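Local coordinates for S-locus protein 11 (Brassica rapa subsp. oleifera, PDB 5GYY) that probably acts as the pollen-borne signal of self-incompatibility in Brassica by binding the receptor kinase of the stigma, and has a defensin-like fold, at residues T8-L13 / Y52-I57; D26-Y31 / F40-T45. One frame throughout, in Å; residues are numbered along the deposited sequence.

Contact 1: residues T8-L13 / Y52-I57; sequences TCVHRL and YCDCAI. With NAG (2-acetamido-2-deoxy-beta-D-glucopyranose), chain E.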
ATOM      1  N   THR C   8      33.760  -0.075   8.861  1.00 53.15           N
ATOM      2  CA  THR C   8      32.659  -0.959   8.522  1.00 53.23           C
ATOM      3  C   THR C   8      31.721  -0.253   7.533  1.00 46.63           C
ATOM      4  O   THR C   8      31.469   0.951   7.643  1.00 33.05           O
ATOM      5  CB  THR C   8      31.915  -1.441   9.791  1.00 52.78           C
ATOM      6  OG1 THR C   8      31.567  -0.313  10.610  1.00 55.29           O
ATOM      7  CG2 THR C   8      32.808  -2.378  10.596  1.00 42.15           C
ATOM      8  N   CYS C   9      31.200  -0.997   6.566  1.00 48.14           N
ATOM      9  CA  CYS C   9      30.327  -0.374   5.588  1.00 52.85           C
ATOM     10  C   CYS C   9      29.009  -1.126   5.428  1.00 52.08           C
ATOM     11  O   CYS C   9      28.907  -2.306   5.779  1.00 49.37           O
ATOM     12  CB  CYS C   9      31.057  -0.279   4.244  1.00 54.14           C
ATOM     13  SG  CYS C   9      30.427   1.003   3.144  1.00 71.00           S
ATOM     14  N   VAL C  10      28.009  -0.444   4.874  1.00 48.17           N
ATOM     15  CA  VAL C  10      26.710  -1.061   4.648  1.00 45.66           C
ATOM     16  C   VAL C  10      26.390  -1.124   3.150  1.00 37.18           C
ATOM     17  O   VAL C  10      26.502  -0.133   2.441  1.00 30.52           O
ATOM     18  CB  VAL C  10      25.573  -0.360   5.444  1.00 57.82           C
ATOM     19  CG1 VAL C  10      25.456   1.111   5.059  1.00 55.34           C
ATOM     20  CG2 VAL C  10      24.237  -1.097   5.248  1.00 56.21           C
ATOM     21  N   HIS C  11      26.013  -2.309   2.683  1.00 30.80           N
ATOM     22  CA  HIS C  11      25.559  -2.513   1.308  1.00 29.98           C
ATOM     23  C   HIS C  11      24.047  -2.794   1.273  1.00 27.47           C
ATOM     24  O   HIS C  11      23.512  -3.553   2.086  1.00 27.28           O
ATOM     25  CB  HIS C  11      26.348  -3.652   0.658  1.00 28.69           C
ATOM     26  CG  HIS C  11      26.133  -3.790  -0.818  1.00 30.70           C
ATOM     27  ND1 HIS C  11      27.176  -3.844  -1.717  1.00 27.96           N
ATOM     28  CD2 HIS C  11      24.999  -3.926  -1.549  1.00 31.16           C
ATOM     29  CE1 HIS C  11      26.693  -3.996  -2.938  1.00 26.72           C
ATOM     30  NE2 HIS C  11      25.376  -4.045  -2.864  1.00 23.89           N
ATOM     31  N   ARG C  12      23.376  -2.153   0.329  1.00 21.81           N
ATOM     32  CA  ARG C  12      21.930  -2.098   0.264  1.00 20.20           C
ATOM     33  C   ARG C  12      21.372  -2.834  -0.939  1.00 22.79           C
ATOM     34  O   ARG C  12      21.773  -2.584  -2.070  1.00 26.91           O
ATOM     35  CB  ARG C  12      21.529  -0.647   0.181  1.00 29.49           C
ATOM     36  CG  ARG C  12      20.073  -0.384  -0.010  1.00 43.17           C
ATOM     37  CD  ARG C  12      19.916   1.096   0.111  1.00 52.84           C
ATOM     38  NE  ARG C  12      20.136   1.487   1.498  1.00 58.55           N
ATOM     39  CZ  ARG C  12      20.937   2.469   1.882  1.00 52.57           C
ATOM     40  NH1 ARG C  12      21.643   3.133   0.980  1.00 43.60           N
ATOM     41  NH2 ARG C  12      21.061   2.755   3.170  1.00 53.74           N
ATOM     42  N   LEU C  13      20.451  -3.756  -0.686  1.00 21.20           N
ATOM     43  CA  LEU C  13      19.802  -4.501  -1.753  1.00 16.57           C
ATOM     44  C   LEU C  13      18.301  -4.516  -1.482  1.00 15.09           C
ATOM     45  O   LEU C  13      17.846  -5.108  -0.508  1.00 22.57           O
ATOM     46  CB  LEU C  13      20.382  -5.912  -1.840  1.00 22.79           C
ATOM     47  CG  LEU C  13      21.901  -5.915  -2.102  1.00 26.27           C
ATOM     48  CD1 LEU C  13      22.504  -7.295  -1.974  1.00 24.85           C
ATOM     49  CD2 LEU C  13      22.237  -5.313  -3.472  1.00 27.33           C
ATOM     50  N   TYR C  52      13.958  -4.961   2.165  1.00  8.31           N
ATOM     51  CA  TYR C  52      15.177  -4.143   2.285  1.00 11.68           C
ATOM     52  C   TYR C  52      16.286  -4.979   2.861  1.00  2.20           C
ATOM     53  O   TYR C  52      16.200  -5.419   4.008  1.00  9.94           O
ATOM     54  CB  TYR C  52      14.948  -2.909   3.168  1.00  1.55           C
ATOM     55  CG  TYR C  52      13.935  -1.935   2.594  1.00  1.60           C
ATOM     56  CD1 TYR C  52      14.350  -0.795   1.909  1.00  5.38           C
ATOM     57  CD2 TYR C  52      12.564  -2.158   2.735  1.00  3.07           C
ATOM     58  CE1 TYR C  52      13.430   0.098   1.379  1.00  7.74           C
ATOM     59  CE2 TYR C  52      11.633  -1.273   2.220  1.00  9.21           C
ATOM     60  CZ  TYR C  52      12.072  -0.149   1.536  1.00 15.23           C
ATOM     61  OH  TYR C  52      11.148   0.728   1.017  1.00 15.80           O
ATOM     62  N   CYS C  53      17.300  -5.260   2.053  1.00  5.66           N
ATOM     63  CA  CYS C  53      18.504  -5.894   2.600  1.00 14.40           C
ATOM     64  C   CYS C  53      19.551  -4.840   3.003  1.00 16.63           C
ATOM     65  O   CYS C  53      19.932  -3.988   2.196  1.00 14.87           O
ATOM     66  CB  CYS C  53      19.117  -6.877   1.607  1.00 10.66           C
ATOM     67  SG  CYS C  53      18.037  -8.215   1.148  1.00 21.60           S
ATOM     68  N   ASP C  54      19.980  -4.891   4.263  1.00 17.06           N
ATOM     69  CA  ASP C  54      21.067  -4.042   4.765  1.00 13.35           C
ATOM     70  C   ASP C  54      22.264  -4.907   5.108  1.00 19.28           C
ATOM     71  O   ASP C  54      22.271  -5.583   6.134  1.00 20.13           O
ATOM     72  CB  ASP C  54      20.625  -3.265   6.007  1.00  9.50           C
ATOM     73  CG  ASP C  54      19.879  -1.993   5.663  1.00 21.47           C
ATOM     74  OD1 ASP C  54      20.164  -1.397   4.599  1.00 32.33           O
ATOM     75  OD2 ASP C  54      18.985  -1.600   6.436  1.00 17.77           O
ATOM     76  N   CYS C  55      23.278  -4.881   4.247  1.00 23.10           N
ATOM     77  CA  CYS C  55      24.402  -5.802   4.367  1.00 21.23           C
ATOM     78  C   CYS C  55      25.681  -5.179   4.899  1.00 21.53           C
ATOM     79  O   CYS C  55      26.225  -4.253   4.296  1.00 18.49           O
ATOM     80  CB  CYS C  55      24.664  -6.475   3.019  1.00 22.80           C
ATOM     81  SG  CYS C  55      23.340  -7.609   2.543  1.00 30.51           S
ATOM     82  N   ALA C  56      26.152  -5.711   6.025  1.00 26.62           N
ATOM     83  CA  ALA C  56      27.395  -5.269   6.656  1.00 24.91           C
ATOM     84  C   ALA C  56      28.627  -5.824   5.935  1.00 23.41           C
ATOM     85  O   ALA C  56      28.886  -7.033   5.982  1.00 27.12           O
ATOM     86  CB  ALA C  56      27.402  -5.685   8.116  1.00 11.27           C
ATOM     87  N   ILE C  57      29.395  -4.934   5.310  1.00 22.82           N
ATOM     88  CA  ILE C  57      30.603  -5.301   4.558  1.00 29.46           C
ATOM     89  C   ILE C  57      31.830  -4.487   4.986  1.00 28.50           C
ATOM     90  O   ILE C  57      31.697  -3.468   5.654  1.00 27.18           O
ATOM     91  CB  ILE C  57      30.416  -5.040   3.055  1.00 27.38           C
ATOM     92  CG1 ILE C  57      30.171  -3.549   2.816  1.00 20.58           C
ATOM     93  CG2 ILE C  57      29.291  -5.893   2.489  1.00 32.92           C
ATOM     94  CD1 ILE C  57      30.244  -3.122   1.362  1.00 10.82           C
TER
HETATM   95  C1  NAG E1000      21.508  -4.719  11.852  1.00 23.15           C
HETATM   96  C2  NAG E1000      22.259  -3.399  11.817  1.00 20.59           C
HETATM   97  C3  NAG E1000      22.920  -3.101  13.172  1.00 27.18           C
HETATM   98  C4  NAG E1000      21.960  -3.333  14.343  1.00 31.66           C
HETATM   99  C5  NAG E1000      21.399  -4.751  14.166  1.00 37.31           C
HETATM  100  C6  NAG E1000      20.553  -5.344  15.302  1.00 31.62           C
HETATM  101  C7  NAG E1000      23.184  -2.945   9.599  1.00 31.40           C
HETATM  102  C8  NAG E1000      24.218  -3.317   8.576  1.00 30.77           C
HETATM  103  N2  NAG E1000      23.272  -3.538  10.790  1.00 22.65           N
HETATM  104  O3  NAG E1000      23.480  -1.799  13.198  1.00 25.92           O
HETATM  105  O4  NAG E1000      22.626  -3.144  15.587  1.00 34.17           O
HETATM  106  O5  NAG E1000      20.656  -4.737  12.971  1.00 35.73           O
HETATM  107  O6  NAG E1000      19.503  -4.469  15.633  1.00 31.27           O
HETATM  108  O7  NAG E1000      22.312  -2.122   9.325  1.00 38.39           O
HETATM  109  O   HOH W   1      19.186   1.103   4.402  1.00 18.70           O

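Contact 2: residues D26-Y31 / F40-T45; sequences DCEAFY and FYCNCT. With NAG (2-acetamido-2-deoxy-beta-D-glucopyranose), chain E.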
ATOM      1  N   ASP C  26      18.411 -15.129   3.197  1.00 14.11           N
ATOM      2  CA  ASP C  26      18.049 -14.850   1.813  1.00 13.64           C
ATOM      3  C   ASP C  26      18.817 -13.632   1.330  1.00 10.44           C
ATOM      4  O   ASP C  26      19.437 -13.680   0.286  1.00  7.91           O
ATOM      5  CB  ASP C  26      16.545 -14.590   1.644  1.00 19.96           C
ATOM      6  CG  ASP C  26      15.702 -15.795   1.948  1.00 17.96           C
ATOM      7  OD1 ASP C  26      16.246 -16.924   1.909  1.00 11.45           O
ATOM      8  OD2 ASP C  26      14.493 -15.605   2.223  1.00 21.35           O
ATOM      9  N   CYS C  27      18.787 -12.561   2.120  1.00 12.36           N
ATOM     10  CA  CYS C  27      19.533 -11.357   1.811  1.00 14.65           C
ATOM     11  C   CYS C  27      21.013 -11.659   1.600  1.00 16.23           C
ATOM     12  O   CYS C  27      21.612 -11.162   0.645  1.00 10.90           O
ATOM     13  CB  CYS C  27      19.351 -10.310   2.910  1.00 13.69           C
ATOM     14  SG  CYS C  27      17.780  -9.423   2.779  1.00 17.89           S
ATOM     15  N   GLU C  28      21.579 -12.498   2.466  1.00 15.24           N
ATOM     16  CA  GLU C  28      22.999 -12.843   2.398  1.00 19.54           C
ATOM     17  C   GLU C  28      23.337 -13.622   1.135  1.00 21.74           C
ATOM     18  O   GLU C  28      24.359 -13.377   0.491  1.00 25.66           O
ATOM     19  CB  GLU C  28      23.428 -13.638   3.640  1.00 13.79           C
ATOM     20  CG  GLU C  28      23.530 -12.801   4.909  1.00 22.28           C
ATOM     21  CD  GLU C  28      23.444 -13.644   6.180  1.00 26.56           C
ATOM     22  OE1 GLU C  28      23.512 -14.890   6.078  1.00 30.21           O
ATOM     23  OE2 GLU C  28      23.308 -13.055   7.276  1.00 18.30           O
ATOM     24  N   ALA C  29      22.457 -14.545   0.776  1.00 13.72           N
ATOM     25  CA  ALA C  29      22.623 -15.313  -0.441  1.00 19.57           C
ATOM     26  C   ALA C  29      22.499 -14.373  -1.647  1.00 22.22           C
ATOM     27  O   ALA C  29      23.258 -14.491  -2.607  1.00 21.59           O
ATOM     28  CB  ALA C  29      21.557 -16.435  -0.511  1.00  1.68           C
ATOM     29  N   PHE C  30      21.537 -13.447  -1.564  1.00 20.70           N
ATOM     30  CA  PHE C  30      21.292 -12.415  -2.569  1.00 21.81           C
ATOM     31  C   PHE C  30      22.557 -11.574  -2.747  1.00 21.83           C
ATOM     32  O   PHE C  30      22.996 -11.318  -3.874  1.00 20.57           O
ATOM     33  CB  PHE C  30      20.111 -11.534  -2.123  1.00 16.89           C
ATOM     34  CG  PHE C  30      19.632 -10.540  -3.169  1.00 14.00           C
ATOM     35  CD1 PHE C  30      19.880 -10.732  -4.519  1.00 16.44           C
ATOM     36  CD2 PHE C  30      18.922  -9.405  -2.783  1.00 18.13           C
ATOM     37  CE1 PHE C  30      19.424  -9.811  -5.479  1.00 11.20           C
ATOM     38  CE2 PHE C  30      18.466  -8.488  -3.721  1.00 17.62           C
ATOM     39  CZ  PHE C  30      18.717  -8.693  -5.077  1.00  9.15           C
ATOM     40  N   TYR C  31      23.163 -11.183  -1.629  1.00 20.26           N
ATOM     41  CA  TYR C  31      24.393 -10.403  -1.666  1.00 14.10           C
ATOM     42  C   TYR C  31      25.510 -11.156  -2.376  1.00 15.51           C
ATOM     43  O   TYR C  31      26.116 -10.636  -3.321  1.00 13.26           O
ATOM     44  CB  TYR C  31      24.837  -9.989  -0.262  1.00 15.61           C
ATOM     45  CG  TYR C  31      26.187  -9.291  -0.243  1.00 24.98           C
ATOM     46  CD1 TYR C  31      26.301  -7.949  -0.597  1.00 25.61           C
ATOM     47  CD2 TYR C  31      27.346  -9.976   0.124  1.00 26.51           C
ATOM     48  CE1 TYR C  31      27.530  -7.308  -0.595  1.00 33.02           C
ATOM     49  CE2 TYR C  31      28.585  -9.341   0.136  1.00 28.16           C
ATOM     50  CZ  TYR C  31      28.669  -8.007  -0.224  1.00 33.21           C
ATOM     51  OH  TYR C  31      29.884  -7.366  -0.214  1.00 29.42           O
ATOM     52  N   PHE C  40      29.463  -9.855   6.286  1.00 18.63           N
ATOM     53  CA  PHE C  40      29.542 -10.281   7.676  1.00 24.45           C
ATOM     54  C   PHE C  40      28.185 -10.851   8.086  1.00 26.21           C
ATOM     55  O   PHE C  40      28.103 -11.918   8.698  1.00 22.35           O
ATOM     56  CB  PHE C  40      29.923  -9.109   8.581  1.00 18.57           C
ATOM     57  CG  PHE C  40      31.335  -8.633   8.403  1.00 26.71           C
ATOM     58  CD1 PHE C  40      32.394  -9.336   8.957  1.00 30.84           C
ATOM     59  CD2 PHE C  40      31.607  -7.463   7.696  1.00 33.74           C
ATOM     60  CE1 PHE C  40      33.703  -8.886   8.808  1.00 30.10           C
ATOM     61  CE2 PHE C  40      32.911  -7.006   7.539  1.00 31.48           C
ATOM     62  CZ  PHE C  40      33.960  -7.719   8.092  1.00 29.74           C
ATOM     63  N   TYR C  41      27.129 -10.124   7.726  1.00 24.08           N
ATOM     64  CA  TYR C  41      25.751 -10.533   7.951  1.00 19.51           C
ATOM     65  C   TYR C  41      24.836  -9.593   7.159  1.00 25.25           C
ATOM     66  O   TYR C  41      25.294  -8.575   6.627  1.00 20.09           O
ATOM     67  CB  TYR C  41      25.410 -10.461   9.440  1.00 10.82           C
ATOM     68  CG  TYR C  41      25.358  -9.047   9.990  1.00 22.88           C
ATOM     69  CD1 TYR C  41      24.177  -8.315   9.962  1.00 24.09           C
ATOM     70  CD2 TYR C  41      26.493  -8.442  10.545  1.00 26.73           C
ATOM     71  CE1 TYR C  41      24.114  -7.036  10.453  1.00 23.11           C
ATOM     72  CE2 TYR C  41      26.438  -7.152  11.052  1.00 17.81           C
ATOM     73  CZ  TYR C  41      25.244  -6.457  10.997  1.00 24.62           C
ATOM     74  OH  TYR C  41      25.154  -5.179  11.484  1.00 29.74           O
ATOM     75  N   CYS C  42      23.550  -9.926   7.086  1.00 24.55           N
ATOM     76  CA  CYS C  42      22.560  -9.021   6.496  1.00 19.89           C
ATOM     77  C   CYS C  42      21.331  -8.889   7.394  1.00 23.91           C
ATOM     78  O   CYS C  42      20.786  -9.891   7.862  1.00 25.25           O
ATOM     79  CB  CYS C  42      22.132  -9.506   5.108  1.00 16.22           C
ATOM     80  SG  CYS C  42      23.337  -9.252   3.755  1.00 24.53           S
ATOM     81  N   ASN C  43      20.914  -7.651   7.655  1.00 17.27           N
ATOM     82  CA  ASN C  43      19.605  -7.399   8.246  1.00 17.79           C
ATOM     83  C   ASN C  43      18.593  -7.355   7.099  1.00 25.05           C
ATOM     84  O   ASN C  43      18.940  -6.988   5.961  1.00 15.16           O
ATOM     85  CB  ASN C  43      19.556  -6.051   8.973  1.00 27.25           C
ATOM     86  CG  ASN C  43      20.453  -5.986  10.206  1.00 24.12           C
ATOM     87  OD1 ASN C  43      20.793  -7.001  10.813  1.00 21.12           O
ATOM     88  ND2 ASN C  43      20.825  -4.759  10.585  1.00 27.03           N
ATOM     89  N   CYS C  44      17.349  -7.719   7.405  1.00 24.35           N
ATOM     90  CA  CYS C  44      16.252  -7.659   6.448  1.00 17.55           C
ATOM     91  C   CYS C  44      15.014  -7.039   7.091  1.00  9.28           C
ATOM     92  O   CYS C  44      14.657  -7.406   8.189  1.00 15.97           O
ATOM     93  CB  CYS C  44      15.913  -9.063   5.946  1.00 20.08           C
ATOM     94  SG  CYS C  44      14.485  -9.113   4.859  1.00 30.27           S
ATOM     95  N   THR C  45      14.370  -6.090   6.418  1.00 10.69           N
ATOM     96  CA  THR C  45      13.073  -5.580   6.875  1.00  4.09           C
ATOM     97  C   THR C  45      12.145  -5.397   5.669  1.00 11.22           C
ATOM     98  O   THR C  45      12.599  -5.356   4.520  1.00 13.46           O
ATOM     99  CB  THR C  45      13.183  -4.250   7.651  1.00  7.64           C
ATOM    100  OG1 THR C  45      11.953  -3.979   8.333  1.00  9.28           O
ATOM    101  CG2 THR C  45      13.494  -3.094   6.706  1.00  2.04           C
TER
HETATM  102  C1  NAG E1000      21.508  -4.719  11.852  1.00 23.15           C
HETATM  103  C2  NAG E1000      22.259  -3.399  11.817  1.00 20.59           C
HETATM  104  C3  NAG E1000      22.920  -3.101  13.172  1.00 27.18           C
HETATM  105  C4  NAG E1000      21.960  -3.333  14.343  1.00 31.66           C
HETATM  106  C5  NAG E1000      21.399  -4.751  14.166  1.00 37.31           C
HETATM  107  C6  NAG E1000      20.553  -5.344  15.302  1.00 31.62           C
HETATM  108  C7  NAG E1000      23.184  -2.945   9.599  1.00 31.40           C
HETATM  109  C8  NAG E1000      24.218  -3.317   8.576  1.00 30.77           C
HETATM  110  N2  NAG E1000      23.272  -3.538  10.790  1.00 22.65           N
HETATM  111  O3  NAG E1000      23.480  -1.799  13.198  1.00 25.92           O
HETATM  112  O4  NAG E1000      22.626  -3.144  15.587  1.00 34.17           O
HETATM  113  O5  NAG E1000      20.656  -4.737  12.971  1.00 35.73           O
HETATM  114  O6  NAG E1000      19.503  -4.469  15.633  1.00 31.27           O
HETATM  115  O7  NAG E1000      22.312  -2.122   9.325  1.00 38.39           O

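Contact 1: residues T8-L13 / Y52-I57
Arg12 and Asp54 lie opposite each other on two antiparallel strands, yet a water joins them rather than a salt bridge. Arg12 NE stays 4.2 Å from Asp54 OD1. The water lies at the guanidinium edge, in its plane. It accepts a bond from Arg12 NH2 (2.8 Å) and donates one to Asp54 OD1 (2.7 Å). The other carboxylate oxygen, Asp54 OD2, is hydrogen-bonded to a polar side chain of another protein's chain.

Val10 and Ala56 point to the same face of the sheet. Val10 CG2 and Ala56 CB each come within 4.0 Å of the acetamido methyl C8 of the glycan, so this face borders the sugar.

The opposite face carries Cys9, His11, Leu13, Cys53, Cys55 and Ile57. Ile57 CG1 sits between its backbone N and carbonyl carbon (chi1 62°), 3.7 Å from Cys9 CB. Ile57 CD1 is 4.0 Å from His11 CB and lies off the edge of the ring, close to its plane. Further along, Leu13 CB packs on Cys53 CB at 3.8 Å.

Six backbone hydrogen bonds zip the strands together through the pairs Cys9-Ile57, His11-Cys55 and Leu13-Cys53. Strand 50-57 is the middle of three antiparallel strands, between 9-16 and 41-45. Helix 23-35 covers the Leu13 face, where Tyr31 meets the His11 ring edge-to-face, an arrangement consistent with the defensin-like family.

Contact 2: residues D26-Y31 / F40-T45
The first torsions of Glu28 (chi1 -73°) and Cys42 (chi1 -75°) put Glu28 CG and Cys42 SG anti to their carbonyl carbons, where the two atoms lie 3.7 Å apart. Glu28 is extended beyond CG, and its carboxylate reaches the strand backbone. Glu28 OE2 accepts a hydrogen bond of 3.1 Å from Cys42 N through its anti lone pair, the one away from OE1. The same side chain also packs: Glu28 CG is 3.6 Å from Cys42 CB.

Next to it, Cys27 CB touches Cys42 CB at 3.6 Å. Cys27 SG then lies 3.7 Å from Cys44 CB, so one cysteine of the helix meets two of the strand. None of the three is bonded to another of them: Cys27 is joined to Cys53, Cys42 to Cys55 and Cys44 to Cys19. Tyr31 adds a looser contact, its CB 4.4 Å from Cys42 SG.

Tyr41 and Asn43 point away from the helix and hold the glycan. Asn43 ND2 is bonded covalently to C1 of the sugar at 1.4 Å, the N-linked attachment. The sugar's N2 donates a nearly straight hydrogen bond (168°) to Tyr41 OH at 2.6 Å. N2 comes at the edge of the tyrosine ring, near its plane. Asn43 CG also lies at that ring's edge, in plane. The sugar is thus fixed at the bond to asparagine and again at its acetamido group.

A helix packed through cysteines and a glutamate on a small antiparallel sheet is consistent with a defensin-like protein. Helix 23-35 lies across the sheet. Strand 41-45 is an outermost strand of that sheet within the chain, hydrogen-bonded to strand 50-57 through its backbone. Phe30 and Tyr31 extend the helix packing to Leu13 on strand 9-16.

The centres of contacts 1 and 2 are about 8 Å apart. Two disulfides tie them: Cys55 SG to Cys42 SG and Cys53 SG to Cys27 SG, each 2.0 Å. The first joins neighbouring strands, and the second pins the helix to the middle strand. Leu13 CD1 packs on Tyr31 CA at 3.7 Å, and Ile57 CG2 is also close to Tyr31 OH. A helix held to a disulfide-crosslinked antiparallel sheet is consistent with the defensin-like family. The glycan on Asn43 of contact 2 reaches the face of contact 1 turned away from the helix. Chains of another protein lie against both contacts, with hydrogen bonds to Tyr52 and Asp54 of contact 1.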